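Local atomic coordinates of cytochrome c' (Thermochromatium tepidum, PDB entry 3VRC), a protein that binds a heme c group covalently and probably serves in electron transport in a thermophilic purple photosynthetic bacterium. Residues B[7-12]-B[69-74]. Numbering follows the deposited sequence. Where two conformers were deposited one is given.
Sequences EQIETR and VKTRAK. With HEC (heme c), chain L.
One propionate of the heme c is held where Arg12 of helix 5-31 meets Thr71 of the loop before helix 75-78, in the heme pocket of this cytochrome c'. Propionate oxygen O2D accepts three hydrogen bonds: from Arg12 NE at 2.8 Å, from Arg12 NH2, less straight at 137°, and from the hydroxyl Thr71 OG1 at 2.6 Å. The other oxygen, O1D, accepts one from the backbone N of Arg72 at 2.8 Å, nearly straight at 171°. Thr71 OG1 lies anti to its own backbone N (chi1 -177°), where it also accepts from Ala73 N at 3.0 Å, closing an ST turn. The Arg12 guanidinium presents its edge to O2D and Thr71 OG1, while Ile9 CG1 sits 3.8 Å above the centre of one face; NH1 donates a hydrogen bond to the carbonyl of Leu57 and NH2 one to that of Thr62. Beside these polar groups, Ile9 CG2 packs on Val69 CG1 at 3.7 Å. An alanine in place of Arg12 would probably leave O2D with only the Thr71 hydroxyl of its three donors here, and the Leu57 and Thr62 carbonyls without theirs. With O2D bonded from helix and loop and O1D from the loop backbone, the carboxylate is probably held against turning, and the charge of the bonded guanidinium is likely to favour the ionised propionate.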
ATOM      1  N   GLU B   7       9.803  -2.514  13.120  1.00 11.84           N
ATOM      2  CA  GLU B   7       9.407  -1.784  11.922  1.00 11.23           C
ATOM      3  C   GLU B   7       9.051  -2.749  10.780  1.00 10.20           C
ATOM      4  O   GLU B   7       8.161  -2.434   9.982  1.00 10.49           O
ATOM      5  CB  GLU B   7      10.529  -0.830  11.502  1.00 13.04           C
ATOM      6  CG  GLU B   7      10.683   0.316  12.504  1.00 13.42           C
ATOM      7  CD  GLU B   7      11.940   1.091  12.241  1.00 16.20           C
ATOM      8  OE1 GLU B   7      13.021   0.555  11.971  1.00 18.13           O
ATOM      9  OE2 GLU B   7      11.832   2.323  12.217  1.00 24.00           O
ATOM     10  N   GLN B   8       9.746  -3.865  10.648  1.00 11.33           N
ATOM     11  CA  GLN B   8       9.417  -4.823   9.588  1.00 10.71           C
ATOM     12  C   GLN B   8       8.013  -5.379   9.821  1.00 10.12           C
ATOM     13  O   GLN B   8       7.221  -5.498   8.884  1.00  9.72           O
ATOM     14  CB  GLN B   8      10.433  -5.970   9.574  1.00 12.10           C
ATOM     15  CG  GLN B   8      11.755  -5.553   9.000  1.00 12.43           C
ATOM     16  CD  GLN B   8      12.742  -6.699   9.140  1.00 14.13           C
ATOM     17  OE1 GLN B   8      12.530  -7.755   8.589  1.00 15.55           O
ATOM     18  NE2 GLN B   8      13.762  -6.507   9.984  1.00 18.47           N
ATOM     19  N   ILE B   9       7.679  -5.719  11.065  1.00 10.50           N
ATOM     20  CA  ILE B   9       6.342  -6.236  11.383  1.00 10.51           C
ATOM     21  C   ILE B   9       5.308  -5.171  11.051  1.00  9.35           C
ATOM     22  O   ILE B   9       4.294  -5.440  10.391  1.00  9.90           O
ATOM     23  CB  ILE B   9       6.246  -6.667  12.851  1.00 11.25           C
ATOM     24  CG1 ILE B   9       7.147  -7.889  13.119  1.00 11.96           C
ATOM     25  CG2 ILE B   9       4.838  -6.973  13.218  1.00 11.80           C
ATOM     26  CD1 ILE B   9       7.358  -8.151  14.619  1.00 14.67           C
ATOM     27  N   GLU B  10       5.527  -3.940  11.518  1.00  9.73           N
ATOM     28  CA  GLU B  10       4.530  -2.908  11.252  0.80  9.92           C
ATOM     29  C   GLU B  10       4.384  -2.641   9.763  1.00  8.61           C
ATOM     30  O   GLU B  10       3.279  -2.397   9.284  1.00  9.45           O
ATOM     31  CB  GLU B  10       4.892  -1.631  11.974  0.80 11.48           C
ATOM     32  CG  GLU B  10       4.685  -1.765  13.471  0.80 13.81           C
ATOM     33  CD  GLU B  10       5.141  -0.535  14.150  0.80 26.31           C
ATOM     34  OE1 GLU B  10       6.318  -0.103  13.869  0.80 21.85           O
ATOM     35  OE2 GLU B  10       4.328   0.018  14.954  0.80 32.27           O
ATOM     36  N   THR B  11       5.480  -2.672   9.042  1.00  8.43           N
ATOM     37  CA  THR B  11       5.436  -2.347   7.611  1.00  8.80           C
ATOM     38  C   THR B  11       4.701  -3.454   6.838  1.00  8.55           C
ATOM     39  O   THR B  11       3.917  -3.152   5.926  1.00  8.87           O
ATOM     40  CB  THR B  11       6.800  -2.080   7.071  1.00  9.76           C
ATOM     41  OG1 THR B  11       7.412  -0.988   7.813  1.00 11.80           O
ATOM     42  CG2 THR B  11       6.781  -1.666   5.591  1.00 10.58           C
ATOM     43  N   ARG B  12       4.988  -4.729   7.150  1.00  8.85           N
ATOM     44  CA  ARG B  12       4.281  -5.773   6.420  1.00  8.66           C
ATOM     45  C   ARG B  12       2.818  -5.721   6.756  1.00  7.93           C
ATOM     46  O   ARG B  12       1.953  -5.877   5.867  1.00  8.66           O
ATOM     47  CB  ARG B  12       4.933  -7.155   6.644  1.00  9.31           C
ATOM     48  CG  ARG B  12       4.746  -7.774   8.040  1.00  9.47           C
ATOM     49  CD  ARG B  12       5.862  -8.773   8.323  1.00 10.27           C
ATOM     50  NE  ARG B  12       5.609  -9.538   9.521  1.00 10.71           N
ATOM     51  CZ  ARG B  12       6.550 -10.252  10.166  1.00 10.64           C
ATOM     52  NH1 ARG B  12       7.815 -10.233   9.743  1.00 11.58           N
ATOM     53  NH2 ARG B  12       6.168 -11.029  11.183  1.00 12.26           N
ATOM     54  N   VAL B  69       3.745  -4.299  19.902  1.00 33.23           N
ATOM     55  CA  VAL B  69       3.659  -4.744  18.493  1.00 27.02           C
ATOM     56  C   VAL B  69       3.581  -6.277  18.374  1.00 24.36           C
ATOM     57  O   VAL B  69       4.543  -7.008  18.569  1.00 27.24           O
ATOM     58  CB  VAL B  69       4.812  -4.174  17.628  1.00 30.43           C
ATOM     59  CG1 VAL B  69       4.728  -4.692  16.188  1.00 28.50           C
ATOM     60  CG2 VAL B  69       4.814  -2.637  17.699  1.00 27.56           C
ATOM     61  N   LYS B  70       2.381  -6.741  18.116  1.00 21.49           N
ATOM     62  CA  LYS B  70       2.091  -8.179  18.057  1.00 19.64           C
ATOM     63  C   LYS B  70       2.039  -8.620  16.601  1.00 18.83           C
ATOM     64  O   LYS B  70       1.547  -7.896  15.743  1.00 26.03           O
ATOM     65  CB  LYS B  70       0.760  -8.469  18.693  1.00 24.52           C
ATOM     66  CG  LYS B  70       0.774  -8.088  20.152  1.00 30.43           C
ATOM     67  CD  LYS B  70      -0.250  -8.846  20.986  1.00 39.69           C
ATOM     68  CE  LYS B  70      -0.217  -8.386  22.441  1.00 53.03           C
ATOM     69  NZ  LYS B  70       1.101  -8.528  23.138  1.00 67.86           N
ATOM     70  N   THR B  71       2.579  -9.789  16.299  1.00 17.15           N
ATOM     71  CA  THR B  71       2.520 -10.380  14.991  1.00 14.80           C
ATOM     72  C   THR B  71       1.552 -11.542  14.947  1.00 14.18           C
ATOM     73  O   THR B  71       1.416 -12.266  15.937  1.00 17.13           O
ATOM     74  CB  THR B  71       3.948 -10.778  14.494  1.00 15.91           C
ATOM     75  OG1 THR B  71       3.800 -11.281  13.175  1.00 13.49           O
ATOM     76  CG2 THR B  71       4.648 -11.875  15.342  1.00 18.13           C
ATOM     77  N   ARG B  72       0.884 -11.714  13.805  1.00 12.87           N
ATOM     78  CA  ARG B  72       0.104 -12.894  13.536  1.00 13.86           C
ATOM     79  C   ARG B  72       0.839 -13.896  12.658  1.00 12.58           C
ATOM     80  O   ARG B  72       0.207 -14.909  12.235  1.00 14.64           O
ATOM     81  CB  ARG B  72      -1.211 -12.469  12.852  1.00 13.59           C
ATOM     82  CG  ARG B  72      -2.148 -11.729  13.819  1.00 14.94           C
ATOM     83  CD  ARG B  72      -3.384 -11.112  13.163  1.00 17.02           C
ATOM     84  NE  ARG B  72      -4.241 -12.141  12.566  1.00 16.72           N
ATOM     85  CZ  ARG B  72      -5.280 -11.883  11.778  1.00 16.86           C
ATOM     86  NH1 ARG B  72      -5.639 -10.621  11.475  1.00 19.07           N
ATOM     87  NH2 ARG B  72      -5.962 -12.910  11.284  1.00 20.45           N
ATOM     88  N   ALA B  73       2.120 -13.685  12.359  1.00 12.24           N
ATOM     89  CA  ALA B  73       2.870 -14.669  11.641  1.00 12.81           C
ATOM     90  C   ALA B  73       3.106 -15.907  12.509  1.00 12.41           C
ATOM     91  O   ALA B  73       3.631 -15.781  13.615  1.00 16.21           O
ATOM     92  CB  ALA B  73       4.184 -14.086  11.173  1.00 14.03           C
ATOM     93  N   LYS B  74       2.760 -17.091  12.021  1.00 12.24           N
ATOM     94  CA  LYS B  74       2.929 -18.317  12.829  1.00 12.55           C
ATOM     95  C   LYS B  74       4.383 -18.757  12.758  1.00 12.56           C
ATOM     96  O   LYS B  74       5.113 -18.532  11.802  1.00 12.75           O
ATOM     97  CB  LYS B  74       2.068 -19.413  12.231  1.00 14.03           C
ATOM     98  CG  LYS B  74       0.580 -19.214  12.487  1.00 15.09           C
ATOM     99  CD  LYS B  74      -0.282 -20.430  12.072  1.00 15.56           C
ATOM    100  CE  LYS B  74      -1.681 -20.324  12.602  1.00 16.87           C
ATOM    101  NZ  LYS B  74      -2.433 -21.567  12.300  1.00 16.69           N
TER
HETATM  102 FE   HEC L 201      -2.018 -11.538   4.410  1.00  8.98          FE
HETATM  103  CHA HEC L 201      -1.745 -10.559   7.715  1.00  9.61           C
HETATM  104  CHB HEC L 201      -4.723  -9.462   3.993  1.00  9.82           C
HETATM  105  CHC HEC L 201      -1.928 -12.075   1.049  1.00  9.30           C
HETATM  106  CHD HEC L 201       0.671 -13.582   4.844  1.00 10.58           C
HETATM  107  NA  HEC L 201      -3.103 -10.287   5.659  1.00  9.68           N
HETATM  108  C1A HEC L 201      -2.835 -10.012   6.963  1.00  9.15           C
HETATM  109  C2A HEC L 201      -3.856  -9.194   7.512  1.00 10.39           C
HETATM  110  C3A HEC L 201      -4.751  -8.877   6.453  1.00 10.16           C
HETATM  111  C4A HEC L 201      -4.179  -9.552   5.315  1.00  9.35           C
HETATM  112  CMA HEC L 201      -5.932  -7.989   6.454  1.00 11.83           C
HETATM  113  CAA HEC L 201      -4.001  -8.830   8.956  1.00 14.27           C
HETATM  114  CBA HEC L 201      -4.031  -7.407   9.244  1.00 14.42           C
HETATM  115  CGA HEC L 201      -2.726  -6.851   8.791  1.00 10.75           C
HETATM  116  O1A HEC L 201      -2.796  -5.708   8.212  1.00 13.77           O
HETATM  117  O2A HEC L 201      -1.627  -7.376   9.005  1.00 13.32           O
HETATM  118  NB  HEC L 201      -3.094 -10.840   2.817  1.00  8.97           N
HETATM  119  C1B HEC L 201      -4.154 -10.043   2.836  1.00  9.08           C
HETATM  120  C2B HEC L 201      -4.782  -9.907   1.541  1.00  9.12           C
HETATM  121  C3B HEC L 201      -3.936 -10.635   0.700  1.00  9.09           C
HETATM  122  C4B HEC L 201      -2.893 -11.203   1.523  1.00  8.70           C
HETATM  123  CMB HEC L 201      -5.986  -9.143   1.193  1.00 10.60           C
HETATM  124  CAB HEC L 201      -4.045 -10.921  -0.787  1.00  9.73           C
HETATM  125  CBB HEC L 201      -4.466  -9.809  -1.665  1.00 10.27           C
HETATM  126  NC  HEC L 201      -0.832 -12.634   3.162  1.00  9.80           N
HETATM  127  C1C HEC L 201      -0.958 -12.767   1.804  1.00  9.47           C
HETATM  128  C2C HEC L 201      -0.012 -13.734   1.253  1.00  9.59           C
HETATM  129  C3C HEC L 201       0.740 -14.138   2.378  1.00  9.72           C
HETATM  130  C4C HEC L 201       0.181 -13.449   3.527  1.00  9.28           C
HETATM  131  CMC HEC L 201       0.020 -14.132  -0.173  1.00 11.00           C
HETATM  132  CAC HEC L 201       1.854 -15.151   2.458  1.00 10.39           C
HETATM  133  CBC HEC L 201       2.563 -15.457   1.171  1.00 11.89           C
HETATM  134  ND  HEC L 201      -0.827 -12.030   5.955  1.00  9.91           N
HETATM  135  C1D HEC L 201       0.241 -12.864   5.960  1.00  9.71           C
HETATM  136  C2D HEC L 201       0.901 -12.934   7.228  1.00 10.23           C
HETATM  137  C3D HEC L 201       0.273 -12.025   8.040  1.00  9.54           C
HETATM  138  C4D HEC L 201      -0.785 -11.444   7.197  1.00  9.51           C
HETATM  139  CMD HEC L 201       2.065 -13.836   7.580  1.00 11.32           C
HETATM  140  CAD HEC L 201       0.592 -11.595   9.439  1.00 11.02           C
HETATM  141  CBD HEC L 201       1.578 -10.395   9.413  1.00 10.90           C
HETATM  142  CGD HEC L 201       2.049 -10.003  10.803  1.00 10.13           C
HETATM  143  O1D HEC L 201       1.161  -9.867  11.694  1.00 10.83           O
HETATM  144  O2D HEC L 201       3.270  -9.879  10.991  1.00 11.61           O